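Local coordinates for protein FdxN element excision controlling factor XisI (Anabaena variabilis ATCC 29413, PDB 2NVM) that probably takes part, together with XisF and XisH, in controlling the site-specific excision of the fdxN DNA element from cyanobacterial nitrogen-fixation genes, at residues His10-Ile15 with Asp54-Leu59; Lys17-Leu22 with Asp88-Ala93; Tyr75-Ile78 with Ile83-Glu86. One frame throughout, in Å; residues are numbered along the deposited sequence. Where two conformers were deposited one is given.

Contact 1 (His10-Ile15 with Asp54-Leu59); sequences HTIQEI and DQYLWL
Y56, the aromatic residue on which I12 and Q13 of the helix come to rest, gives its hydroxyl hydrogen to D54: the OH of Y56 lies 2.8 Å from OD1 of D54 and meets the anti lone pair of that oxygen. The same OD1 forms a salt bridge with R9, one turn earlier on helix 4-23, so a single carboxylate oxygen is gripped from strand and helix together, which would be expected to favour its charged form. With the hydroxyl moored, the ring presents one face to I12, whose side chain crosses it at about a right angle. CG1 of I12 stands 4.1 Å from the centroid of the Y56 ring, 23° off the normal, a CH-pi contact displaced toward the rim. Helix and sheet packing of this kind illustrates how an amphipathic helix is bedded on a mixed, mostly antiparallel sheet: Q55, L57 and L59 alternate with Y56 and W58 and pack against the second subunit. The strand begins at a G1 beta bulge, where D54 takes the positive phi of 56° and, with Q55, faces the end of strand 44-50. Q13 approaches obliquely, its CG 3.4 Å from CE1 of Y56. Holding CG opposite the carbonyl carbon (chi1 -70°), with the chain extended beyond it, carries the aliphatic part of Q13 across to the ring. A phenylalanine in place of Y56 would probably deprive D54 OD1 of one donor and leave the ring without the bond that fixes its far end. I49 of strand 44-50 touches both Q13 and Y56.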
ATOM      1  N   HIS B  10      -5.463  -3.022  16.222  1.00 51.33           N
ATOM      2  CA  HIS B  10      -4.339  -2.763  17.151  1.00 51.49           C
ATOM      3  C   HIS B  10      -3.221  -3.793  16.976  1.00 49.96           C
ATOM      4  O   HIS B  10      -2.051  -3.411  16.867  1.00 49.49           O
ATOM      5  CB  HIS B  10      -4.847  -2.748  18.608  1.00 52.32           C
ATOM      6  CG  HIS B  10      -3.773  -2.605  19.651  1.00 56.69           C
ATOM      7  ND1 HIS B  10      -3.205  -1.390  19.982  1.00 66.91           N
ATOM      8  CD2 HIS B  10      -3.204  -3.522  20.475  1.00 62.82           C
ATOM      9  CE1 HIS B  10      -2.315  -1.569  20.945  1.00 62.12           C
ATOM     10  NE2 HIS B  10      -2.297  -2.851  21.265  1.00 61.51           N
ATOM     11  N   THR B  11      -3.608  -5.072  16.907  1.00 48.16           N
ATOM     12  CA  THR B  11      -2.675  -6.194  16.756  1.00 47.06           C
ATOM     13  C   THR B  11      -1.847  -6.090  15.477  1.00 45.96           C
ATOM     14  O   THR B  11      -0.620  -6.070  15.542  1.00 45.72           O
ATOM     15  CB  THR B  11      -3.422  -7.576  16.792  1.00 46.06           C
ATOM     16  OG1 THR B  11      -4.103  -7.715  18.037  1.00 45.92           O
ATOM     17  CG2 THR B  11      -2.464  -8.769  16.648  1.00 48.03           C
ATOM     18  N   ILE B  12      -2.516  -5.943  14.341  1.00 47.66           N
ATOM     19  CA  ILE B  12      -1.811  -5.913  13.053  1.00 50.82           C
ATOM     20  C   ILE B  12      -1.010  -4.592  12.868  1.00 49.95           C
ATOM     21  O   ILE B  12       0.042  -4.625  12.237  1.00 50.62           O
ATOM     22  CB  ILE B  12      -2.685  -6.477  11.821  1.00 52.87           C
ATOM     23  CG1 ILE B  12      -3.339  -5.409  10.989  1.00 52.92           C
ATOM     24  CG2 ILE B  12      -3.593  -7.642  12.222  1.00 56.80           C
ATOM     25  CD1 ILE B  12      -2.333  -4.811  10.038  1.00 56.38           C
ATOM     26  N   GLN B  13      -1.463  -3.473  13.446  1.00 49.68           N
ATOM     27  CA  GLN B  13      -0.694  -2.209  13.408  1.00 52.58           C
ATOM     28  C   GLN B  13       0.584  -2.311  14.252  1.00 53.07           C
ATOM     29  O   GLN B  13       1.642  -1.842  13.827  1.00 53.22           O
ATOM     30  CB  GLN B  13      -1.540  -1.012  13.831  1.00 53.06           C
ATOM     31  CG  GLN B  13      -2.587  -0.686  12.778  1.00 57.05           C
ATOM     32  CD  GLN B  13      -3.529   0.400  13.213  1.00 56.99           C
ATOM     33  OE1 GLN B  13      -4.729   0.156  13.413  1.00 62.37           O
ATOM     34  NE2 GLN B  13      -2.988   1.608  13.409  1.00 55.98           N
ATOM     35  N   GLU B  14       0.472  -2.949  15.421  1.00 52.41           N
ATOM     36  CA  GLU B  14       1.598  -3.201  16.314  1.00 52.40           C
ATOM     37  C   GLU B  14       2.584  -4.169  15.629  1.00 50.00           C
ATOM     38  O   GLU B  14       3.784  -3.962  15.719  1.00 49.21           O
ATOM     39  CB  GLU B  14       1.098  -3.778  17.653  1.00 52.93           C
ATOM     40  CG  GLU B  14       2.109  -3.825  18.797  1.00 55.91           C
ATOM     41  CD  GLU B  14       1.561  -4.500  20.078  1.00 58.39           C
ATOM     42  OE1 GLU B  14       2.062  -4.163  21.178  1.00 63.79           O
ATOM     43  OE2 GLU B  14       0.634  -5.355  19.997  1.00 67.89           O
ATOM     44  N   ILE B  15       2.072  -5.203  14.943  1.00 50.74           N
ATOM     45  CA  ILE B  15       2.915  -6.181  14.224  1.00 52.21           C
ATOM     46  C   ILE B  15       3.683  -5.531  13.049  1.00 53.30           C
ATOM     47  O   ILE B  15       4.911  -5.664  12.965  1.00 52.40           O
ATOM     48  CB  ILE B  15       2.085  -7.413  13.715  1.00 52.90           C
ATOM     49  CG1 ILE B  15       1.669  -8.318  14.880  1.00 51.63           C
ATOM     50  CG2 ILE B  15       2.880  -8.283  12.723  1.00 52.00           C
ATOM     51  CD1 ILE B  15       0.584  -9.336  14.496  1.00 50.74           C
ATOM     52  N   ASP B  54      -8.862  -0.336   6.532  1.00 50.02           N
ATOM     53  CA  ASP B  54      -8.189  -1.551   7.048  1.00 49.44           C
ATOM     54  C   ASP B  54      -7.176  -2.131   6.058  1.00 47.66           C
ATOM     55  O   ASP B  54      -7.200  -3.323   5.746  1.00 46.29           O
ATOM     56  CB  ASP B  54      -9.204  -2.626   7.523  1.00 50.33           C
ATOM     57  CG  ASP B  54      -9.911  -2.268   8.810  1.00 48.97           C
ATOM     58  OD1 ASP B  54      -9.255  -1.804   9.758  1.00 49.87           O
ATOM     59  OD2 ASP B  54     -11.117  -2.555   8.907  1.00 55.99           O
ATOM     60  N   GLN B  55      -6.328  -1.245   5.544  1.00 47.15           N
ATOM     61  CA  GLN B  55      -5.255  -1.576   4.594  1.00 46.58           C
ATOM     62  C   GLN B  55      -3.974  -1.136   5.284  1.00 45.60           C
ATOM     63  O   GLN B  55      -3.868   0.024   5.719  1.00 46.82           O
ATOM     64  CB  GLN B  55      -5.450  -0.832   3.280  1.00 46.39           C
ATOM     65  CG  GLN B  55      -6.777  -1.116   2.562  1.00 47.15           C
ATOM     66  CD  GLN B  55      -6.922  -2.543   2.095  1.00 50.43           C
ATOM     67  OE1 GLN B  55      -5.997  -3.111   1.538  1.00 55.05           O
ATOM     68  NE2 GLN B  55      -8.096  -3.123   2.299  1.00 54.43           N
ATOM     69  N   TYR B  56      -3.029  -2.068   5.402  1.00 47.44           N
ATOM     70  CA  TYR B  56      -1.756  -1.876   6.115  1.00 46.13           C
ATOM     71  C   TYR B  56      -0.650  -2.393   5.210  1.00 46.35           C
ATOM     72  O   TYR B  56      -0.568  -3.599   4.971  1.00 47.03           O
ATOM     73  CB  TYR B  56      -1.805  -2.655   7.460  1.00 48.62           C
ATOM     74  CG  TYR B  56      -3.045  -2.310   8.268  1.00 47.13           C
ATOM     75  CD1 TYR B  56      -3.079  -1.183   9.104  1.00 49.66           C
ATOM     76  CD2 TYR B  56      -4.213  -3.083   8.146  1.00 43.11           C
ATOM     77  CE1 TYR B  56      -4.254  -0.841   9.824  1.00 47.66           C
ATOM     78  CE2 TYR B  56      -5.388  -2.755   8.867  1.00 44.31           C
ATOM     79  CZ  TYR B  56      -5.409  -1.636   9.687  1.00 47.11           C
ATOM     80  OH  TYR B  56      -6.561  -1.336  10.367  1.00 50.48           O
ATOM     81  N   LEU B  57       0.207  -1.499   4.728  1.00 46.36           N
ATOM     82  CA  LEU B  57       1.252  -1.875   3.789  1.00 45.06           C
ATOM     83  C   LEU B  57       2.616  -1.251   4.057  1.00 44.17           C
ATOM     84  O   LEU B  57       2.716  -0.112   4.464  1.00 44.13           O
ATOM     85  CB  LEU B  57       0.747  -1.555   2.385  1.00 48.24           C
ATOM     86  CG  LEU B  57       1.630  -1.954   1.185  1.00 50.45           C
ATOM     87  CD1 LEU B  57       0.816  -2.634   0.087  1.00 57.51           C
ATOM     88  CD2 LEU B  57       2.457  -0.766   0.683  1.00 57.16           C
ATOM     89  N   TRP B  58       3.644  -2.049   3.809  1.00 44.22           N
ATOM     90  CA  TRP B  58       5.030  -1.702   3.929  1.00 44.35           C
ATOM     91  C   TRP B  58       5.657  -2.050   2.585  1.00 46.73           C
ATOM     92  O   TRP B  58       5.601  -3.212   2.145  1.00 46.12           O
ATOM     93  CB  TRP B  58       5.657  -2.472   5.117  1.00 46.86           C
ATOM     94  CG  TRP B  58       7.148  -2.493   5.207  1.00 44.64           C
ATOM     95  CD1 TRP B  58       8.017  -1.562   4.710  1.00 49.47           C
ATOM     96  CD2 TRP B  58       7.947  -3.413   5.970  1.00 48.90           C
ATOM     97  NE1 TRP B  58       9.299  -1.890   5.043  1.00 50.16           N
ATOM     98  CE2 TRP B  58       9.301  -3.015   5.814  1.00 47.22           C
ATOM     99  CE3 TRP B  58       7.659  -4.555   6.741  1.00 44.36           C
ATOM    100  CZ2 TRP B  58      10.379  -3.715   6.400  1.00 50.29           C
ATOM    101  CZ3 TRP B  58       8.740  -5.268   7.339  1.00 51.14           C
ATOM    102  CH2 TRP B  58      10.085  -4.840   7.154  1.00 47.86           C
ATOM    103  N   LEU B  59       6.229  -1.028   1.942  1.00 48.17           N
ATOM    104  CA  LEU B  59       6.932  -1.176   0.678  1.00 49.07           C
ATOM    105  C   LEU B  59       8.249  -0.438   0.698  1.00 50.24           C
ATOM    106  O   LEU B  59       8.496   0.355   1.598  1.00 52.73           O
ATOM    107  CB  LEU B  59       6.054  -0.670  -0.477  1.00 50.01           C
ATOM    108  CG  LEU B  59       5.541   0.778  -0.570  1.00 46.07           C
ATOM    109  CD1 LEU B  59       6.616   1.818  -0.711  1.00 52.39           C
ATOM    110  CD2 LEU B  59       4.630   0.867  -1.797  1.00 50.13           C
TER

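Contact 2 (Lys17-Leu22 with Asp88-Ala93); sequences KKYYDL and DSTNLA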
ATOM      1  N   LYS B  17       4.411  -2.354  12.398  1.00 57.78           N
ATOM      2  CA  LYS B  17       5.398  -1.396  12.927  1.00 61.16           C
ATOM      3  C   LYS B  17       6.609  -2.080  13.563  1.00 62.49           C
ATOM      4  O   LYS B  17       7.717  -1.558  13.434  1.00 65.20           O
ATOM      5  CB  LYS B  17       4.774  -0.413  13.932  1.00 62.46           C
ATOM      6  CG  LYS B  17       3.792   0.567  13.303  1.00 66.27           C
ATOM      7  CD  LYS B  17       3.131   1.456  14.361  1.00 66.75           C
ATOM      8  CE  LYS B  17       2.089   2.398  13.745  1.00 71.70           C
ATOM      9  NZ  LYS B  17       1.484   3.292  14.773  1.00 73.62           N
ATOM     10  N   LYS B  18       6.397  -3.226  14.235  1.00 61.97           N
ATOM     11  CA  LYS B  18       7.478  -4.006  14.876  1.00 62.34           C
ATOM     12  C   LYS B  18       8.501  -4.449  13.839  1.00 62.83           C
ATOM     13  O   LYS B  18       9.668  -4.103  13.965  1.00 64.32           O
ATOM     14  CB  LYS B  18       6.934  -5.222  15.675  1.00 62.84           C
ATOM     15  CG  LYS B  18       7.985  -6.144  16.314  1.00 60.66           C
ATOM     16  CD  LYS B  18       7.345  -7.151  17.274  1.00 63.05           C
ATOM     17  CE  LYS B  18       8.411  -8.040  17.949  1.00 65.44           C
ATOM     18  NZ  LYS B  18       7.911  -8.826  19.126  1.00 59.71           N
ATOM     19  N   TYR B  19       8.046  -5.183  12.821  1.00 64.37           N
ATOM     20  CA  TYR B  19       8.926  -5.652  11.727  1.00 65.45           C
ATOM     21  C   TYR B  19       9.495  -4.536  10.851  1.00 65.49           C
ATOM     22  O   TYR B  19      10.593  -4.710  10.313  1.00 64.92           O
ATOM     23  CB  TYR B  19       8.269  -6.754  10.879  1.00 65.40           C
ATOM     24  CG  TYR B  19       8.120  -8.039  11.647  1.00 64.31           C
ATOM     25  CD1 TYR B  19       9.220  -8.906  11.818  1.00 65.53           C
ATOM     26  CD2 TYR B  19       6.901  -8.389  12.239  1.00 63.98           C
ATOM     27  CE1 TYR B  19       9.097 -10.110  12.555  1.00 64.07           C
ATOM     28  CE2 TYR B  19       6.763  -9.579  12.974  1.00 66.71           C
ATOM     29  CZ  TYR B  19       7.860 -10.441  13.126  1.00 66.81           C
ATOM     30  OH  TYR B  19       7.714 -11.604  13.846  1.00 69.85           O
ATOM     31  N   TYR B  20       8.756  -3.424  10.714  1.00 66.97           N
ATOM     32  CA  TYR B  20       9.217  -2.229   9.979  1.00 68.30           C
ATOM     33  C   TYR B  20      10.423  -1.627  10.717  1.00 69.41           C
ATOM     34  O   TYR B  20      11.480  -1.454  10.109  1.00 69.73           O
ATOM     35  CB  TYR B  20       8.095  -1.179   9.833  1.00 69.04           C
ATOM     36  CG  TYR B  20       8.482   0.068   9.055  1.00 68.03           C
ATOM     37  CD1 TYR B  20       8.385   0.088   7.665  1.00 69.20           C
ATOM     38  CD2 TYR B  20       8.942   1.232   9.706  1.00 65.98           C
ATOM     39  CE1 TYR B  20       8.741   1.239   6.908  1.00 69.67           C
ATOM     40  CE2 TYR B  20       9.307   2.389   8.970  1.00 69.63           C
ATOM     41  CZ  TYR B  20       9.201   2.384   7.570  1.00 70.32           C
ATOM     42  OH  TYR B  20       9.542   3.504   6.845  1.00 73.93           O
ATOM     43  N   ASP B  21      10.252  -1.343  12.016  1.00 71.13           N
ATOM     44  CA  ASP B  21      11.331  -0.792  12.884  1.00 71.98           C
ATOM     45  C   ASP B  21      12.537  -1.731  12.979  1.00 73.77           C
ATOM     46  O   ASP B  21      13.683  -1.280  12.928  1.00 74.00           O
ATOM     47  CB  ASP B  21      10.828  -0.473  14.310  1.00 72.23           C
ATOM     48  CG  ASP B  21       9.830   0.699  14.363  1.00 75.12           C
ATOM     49  OD1 ASP B  21       9.424   1.264  13.313  1.00 77.40           O
ATOM     50  OD2 ASP B  21       9.442   1.055  15.499  1.00 78.75           O
ATOM     51  N   LEU B  22      12.251  -3.025  13.107  1.00 76.42           N
ATOM     52  CA  LEU B  22      13.266  -4.092  13.181  1.00 79.00           C
ATOM     53  C   LEU B  22      14.166  -4.182  11.931  1.00 79.82           C
ATOM     54  O   LEU B  22      15.339  -4.541  12.056  1.00 79.77           O
ATOM     55  CB  LEU B  22      12.571  -5.447  13.433  1.00 78.70           C
ATOM     56  CG  LEU B  22      13.360  -6.720  13.709  1.00 78.58           C
ATOM     57  CD1 LEU B  22      14.198  -6.562  14.962  1.00 76.11           C
ATOM     58  CD2 LEU B  22      12.389  -7.883  13.865  1.00 79.38           C
ATOM     59  N   ASP B  88       4.076 -11.334   2.618  1.00 50.96           N
ATOM     60  CA  ASP B  88       4.824 -11.568   3.830  1.00 51.93           C
ATOM     61  C   ASP B  88       6.308 -11.755   3.526  1.00 53.14           C
ATOM     62  O   ASP B  88       6.651 -12.540   2.640  1.00 54.07           O
ATOM     63  CB  ASP B  88       4.280 -12.860   4.491  1.00 53.15           C
ATOM     64  CG  ASP B  88       4.980 -13.212   5.827  1.00 52.43           C
ATOM     65  OD1 ASP B  88       5.331 -12.289   6.586  1.00 51.09           O
ATOM     66  OD2 ASP B  88       5.160 -14.414   6.113  1.00 52.92           O
ATOM     67  N   SER B  89       7.148 -11.088   4.322  1.00 52.75           N
ATOM     68  CA  SER B  89       8.625 -11.131   4.274  1.00 52.93           C
ATOM     69  C   SER B  89       9.295 -11.838   5.490  1.00 51.42           C
ATOM     70  O   SER B  89      10.524 -11.928   5.541  1.00 48.51           O
ATOM     71  CB  SER B  89       9.130  -9.686   4.298  1.00 55.29           C
ATOM     72  OG  SER B  89       8.663  -9.033   5.486  1.00 60.09           O
ATOM     73  N   THR B  90       8.493 -12.314   6.445  1.00 51.38           N
ATOM     74  CA  THR B  90       8.958 -12.916   7.712  1.00 52.60           C
ATOM     75  C   THR B  90       8.960 -14.444   7.791  1.00 52.83           C
ATOM     76  O   THR B  90       9.343 -14.972   8.845  1.00 54.15           O
ATOM     77  CB  THR B  90       8.057 -12.391   8.881  1.00 51.87           C
ATOM     78  OG1 THR B  90       6.734 -12.950   8.779  1.00 51.33           O
ATOM     79  CG2 THR B  90       7.975 -10.868   8.865  1.00 49.73           C
ATOM     80  N   ASN B  91       8.571 -15.124   6.692  1.00 53.54           N
ATOM     81  CA  ASN B  91       8.465 -16.595   6.617  0.50 53.61           C
ATOM     82  C   ASN B  91       7.460 -17.091   7.693  1.00 54.51           C
ATOM     83  O   ASN B  91       7.702 -18.071   8.415  1.00 52.51           O
ATOM     84  CB  ASN B  91       9.861 -17.261   6.715  0.50 53.21           C
ATOM     85  CG  ASN B  91       9.889 -18.718   6.202  0.50 53.13           C
ATOM     86  OD1 ASN B  91       9.172 -19.088   5.268  0.50 50.70           O
ATOM     87  ND2 ASN B  91      10.764 -19.531   6.791  0.50 50.82           N
ATOM     88  N   LEU B  92       6.330 -16.368   7.777  1.00 55.03           N
ATOM     89  CA  LEU B  92       5.225 -16.600   8.716  1.00 54.98           C
ATOM     90  C   LEU B  92       5.501 -16.302  10.201  1.00 54.40           C
ATOM     91  O   LEU B  92       4.691 -16.667  11.043  1.00 54.50           O
ATOM     92  CB  LEU B  92       4.546 -17.983   8.481  1.00 56.78           C
ATOM     93  CG  LEU B  92       3.898 -18.178   7.099  1.00 56.08           C
ATOM     94  CD1 LEU B  92       3.329 -19.584   7.020  1.00 60.03           C
ATOM     95  CD2 LEU B  92       2.806 -17.128   6.795  1.00 58.30           C
ATOM     96  N   ALA B  93       6.589 -15.579  10.518  1.00 54.43           N
ATOM     97  CA  ALA B  93       6.881 -15.154  11.912  1.00 54.05           C
ATOM     98  C   ALA B  93       5.749 -14.256  12.457  1.00 53.64           C
ATOM     99  O   ALA B  93       5.446 -14.326  13.640  1.00 53.51           O
ATOM    100  CB  ALA B  93       8.231 -14.439  12.024  1.00 52.67           C
TER
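T90, at the head of a type I' turn that runs to A93, meets Y19 of helix 4-23, and an Asx turn begun by D88 holds that head in shape. The threonine methyl does the touching: CG2 of T90 sits 3.9 Å from the centroid of the Y19 ring, 16° off its normal, a CH-pi contact over one face. Two torsions set this up. T90 turns OG1 into the place between its backbone N and carbonyl carbon (chi1 70°), which leaves CG2 opposite the carbonyl carbon and pointed at the ring; Y19 likewise keeps CG opposite its carbonyl carbon (chi1 -69°), swinging the ring off the helix toward the loop. OG1 of T90 donates to the syn lone pair of OD1 of D88 at 2.7 Å and is also hydrogen-bonded to the backbone N of I94. The other carboxylate oxygen serves the turn itself, where N91 and L92 both adopt positive phi: N of L92 lies 2.8 Å from OD2 of D88. Y19 packs in addition on I94 and E97 of helix 93-100. At the far end of its ring, OH of Y19 comes 3.4 Å from CB of A93.

Contact 3 (Tyr75-Ile78 with Ile83-Glu86); sequences YLQI and IWIE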
ATOM      1  N   TYR B  75       2.026  -6.780   3.366  1.00 47.37           N
ATOM      2  CA  TYR B  75       0.712  -6.245   3.071  1.00 48.29           C
ATOM      3  C   TYR B  75      -0.354  -7.079   3.781  1.00 48.55           C
ATOM      4  O   TYR B  75      -0.469  -8.287   3.560  1.00 48.80           O
ATOM      5  CB  TYR B  75       0.491  -6.139   1.535  1.00 46.61           C
ATOM      6  CG  TYR B  75      -0.891  -5.695   1.089  1.00 44.14           C
ATOM      7  CD1 TYR B  75      -1.655  -4.757   1.837  1.00 48.40           C
ATOM      8  CD2 TYR B  75      -1.411  -6.122  -0.147  1.00 48.29           C
ATOM      9  CE1 TYR B  75      -2.930  -4.349   1.419  1.00 46.76           C
ATOM     10  CE2 TYR B  75      -2.676  -5.719  -0.579  1.00 45.97           C
ATOM     11  CZ  TYR B  75      -3.428  -4.815   0.214  1.00 49.99           C
ATOM     12  OH  TYR B  75      -4.665  -4.383  -0.181  1.00 47.13           O
ATOM     13  N   LEU B  76      -1.120  -6.394   4.627  1.00 50.71           N
ATOM     14  CA  LEU B  76      -2.190  -6.975   5.423  1.00 52.11           C
ATOM     15  C   LEU B  76      -3.453  -6.143   5.274  1.00 52.37           C
ATOM     16  O   LEU B  76      -3.377  -4.909   5.169  1.00 53.28           O
ATOM     17  CB  LEU B  76      -1.787  -6.976   6.904  1.00 51.04           C
ATOM     18  CG  LEU B  76      -0.442  -7.599   7.295  1.00 51.14           C
ATOM     19  CD1 LEU B  76      -0.194  -7.445   8.771  1.00 59.81           C
ATOM     20  CD2 LEU B  76      -0.398  -9.052   6.951  1.00 60.75           C
ATOM     21  N   GLN B  77      -4.594  -6.820   5.219  1.00 53.84           N
ATOM     22  CA  GLN B  77      -5.903  -6.176   5.216  1.00 54.71           C
ATOM     23  C   GLN B  77      -6.902  -6.969   6.080  1.00 55.55           C
ATOM     24  O   GLN B  77      -6.748  -8.181   6.251  1.00 57.37           O
ATOM     25  CB  GLN B  77      -6.467  -5.918   3.806  1.00 54.29           C
ATOM     26  CG  GLN B  77      -6.761  -7.151   2.964  1.00 54.21           C
ATOM     27  CD  GLN B  77      -7.744  -6.973   1.820  1.00 59.06           C
ATOM     28  OE1 GLN B  77      -8.318  -5.899   1.585  1.00 64.06           O
ATOM     29  NE2 GLN B  77      -7.989  -8.074   1.123  1.00 71.89           N
ATOM     30  N   ILE B  78      -7.886  -6.260   6.637  1.00 56.14           N
ATOM     31  CA  ILE B  78      -8.959  -6.852   7.421  1.00 56.98           C
ATOM     32  C   ILE B  78     -10.163  -6.756   6.485  1.00 58.15           C
ATOM     33  O   ILE B  78     -10.527  -5.654   6.068  1.00 55.51           O
ATOM     34  CB  ILE B  78      -9.222  -6.166   8.783  1.00 58.44           C
ATOM     35  CG1 ILE B  78      -7.912  -6.030   9.600  1.00 56.78           C
ATOM     36  CG2 ILE B  78     -10.265  -6.971   9.550  1.00 53.52           C
ATOM     37  CD1 ILE B  78      -8.063  -5.306  10.909  1.00 55.27           C
ATOM     38  N   ILE B  83      -8.270 -11.397   8.933  1.00 47.72           N
ATOM     39  CA  ILE B  83      -6.975 -10.809   8.595  1.00 47.38           C
ATOM     40  C   ILE B  83      -6.450 -11.571   7.381  1.00 47.10           C
ATOM     41  O   ILE B  83      -6.283 -12.778   7.439  1.00 45.28           O
ATOM     42  CB  ILE B  83      -5.974 -10.897   9.794  1.00 50.17           C
ATOM     43  CG1 ILE B  83      -6.507 -10.058  10.982  1.00 50.39           C
ATOM     44  CG2 ILE B  83      -4.566 -10.445   9.389  1.00 45.29           C
ATOM     45  CD1 ILE B  83      -5.747 -10.222  12.262  1.00 46.27           C
ATOM     46  N   TRP B  84      -6.205 -10.843   6.292  1.00 48.73           N
ATOM     47  CA  TRP B  84      -5.670 -11.379   5.038  1.00 49.28           C
ATOM     48  C   TRP B  84      -4.211 -10.981   4.954  1.00 48.89           C
ATOM     49  O   TRP B  84      -3.937  -9.798   4.924  1.00 50.51           O
ATOM     50  CB  TRP B  84      -6.414 -10.787   3.843  1.00 51.58           C
ATOM     51  CG  TRP B  84      -7.735 -11.371   3.612  1.00 54.05           C
ATOM     52  CD1 TRP B  84      -8.853 -11.222   4.372  1.00 57.50           C
ATOM     53  CD2 TRP B  84      -8.091 -12.211   2.523  1.00 57.07           C
ATOM     54  NE1 TRP B  84      -9.893 -11.941   3.835  1.00 57.10           N
ATOM     55  CE2 TRP B  84      -9.459 -12.550   2.687  1.00 60.91           C
ATOM     56  CE3 TRP B  84      -7.387 -12.718   1.416  1.00 58.35           C
ATOM     57  CZ2 TRP B  84     -10.145 -13.389   1.777  1.00 58.62           C
ATOM     58  CZ3 TRP B  84      -8.052 -13.537   0.506  1.00 53.87           C
ATOM     59  CH2 TRP B  84      -9.431 -13.866   0.690  1.00 58.29           C
ATOM     60  N   ILE B  85      -3.299 -11.953   4.944  1.00 49.57           N
ATOM     61  CA  ILE B  85      -1.856 -11.704   4.775  1.00 49.12           C
ATOM     62  C   ILE B  85      -1.652 -11.871   3.264  1.00 47.88           C
ATOM     63  O   ILE B  85      -1.593 -12.997   2.757  1.00 48.36           O
ATOM     64  CB  ILE B  85      -0.954 -12.643   5.590  1.00 49.32           C
ATOM     65  CG1 ILE B  85      -1.355 -12.640   7.084  1.00 51.47           C
ATOM     66  CG2 ILE B  85       0.518 -12.235   5.389  1.00 47.44           C
ATOM     67  CD1 ILE B  85      -0.535 -13.596   7.953  1.00 47.21           C
ATOM     68  N   GLU B  86      -1.624 -10.734   2.560  1.00 49.30           N
ATOM     69  CA  GLU B  86      -1.450 -10.675   1.095  1.00 49.66           C
ATOM     70  C   GLU B  86       0.012 -10.767   0.650  1.00 50.61           C
ATOM     71  O   GLU B  86       0.284 -11.154  -0.463  1.00 53.17           O
ATOM     72  CB  GLU B  86      -2.042  -9.378   0.547  1.00 51.53           C
ATOM     73  CG  GLU B  86      -3.519  -9.072   0.904  1.00 52.35           C
ATOM     74  CD  GLU B  86      -4.562  -9.963   0.255  1.00 50.84           C
ATOM     75  OE1 GLU B  86      -4.262 -11.033  -0.300  1.00 52.61           O
ATOM     76  OE2 GLU B  86      -5.747  -9.610   0.339  1.00 54.92           O
TER
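Strands 75-78 and 83-86 run antiparallel at 158°, their axes 4.6 Å apart, as arms of a beta hairpin in which Q77 and W84 form a hydrogen-bonded pair between the non-hydrogen-bonded pairs L76 with I85 and I78 with I83. The bond from N of W84 to O of Q77, at 2.7 Å, is nearly straight; its return, from N of Q77 to O of W84, measures 3.1 Å. As in any two-faced sheet, alternate side chains serve different neighbours. L76 and I85 lie side by side, CD2 of L76 being 3.7 Å from CG2 of I85, and with I78 and I83 they form the apolar face beneath helices 4-23 and 93-100. Y75, Q77, W84 and E86 occupy the face turned to the second subunit. There the first torsion of E86 sets CG opposite the carbonyl carbon and over the Y75 ring, 4.1 Å from its centroid; the chi2 bend turns the carboxylate toward Q77. Q77 places CG between its backbone N and carbonyl carbon (chi1 64°) and then extends, bringing NE2 over one face of the W84 indole, toward its rim, the planes steeply inclined. NE2 of Q77 also reaches OE2 of E86 at 2.8 Å, but with an angle of 124° at the hydrogen this bond is weak; OE1 of Q77 accepts from Q55, which is bonded to the hydroxyl of Y75. The stronger mates of the E86 carboxylate are R68 and R46 of the second subunit, implying that this buried charge is probably balanced largely across the dimer interface.

Overall arrangement
Helix 4-23 opens the chain and supplies the first partner of two contacts. Contact 1 closes its loop when strand 55-61 comes back beneath the helix. Contact 2 starts about two turns further along the same helix, before contact 1 has closed, and is completed only by the loop after strand 82-87, so the two cross; W58 touches Y19 and Y20 where they meet. Contact 3, the short hairpin of strands 67-79 and 82-87, is in series with contact 1 and nested inside contact 2. Since strands 55-61 and 67-79 are sheet neighbours, the helix, the sheet centre and the approach to helix 93-100 are tied together, while contacts 1 and 3 also reach the second subunit.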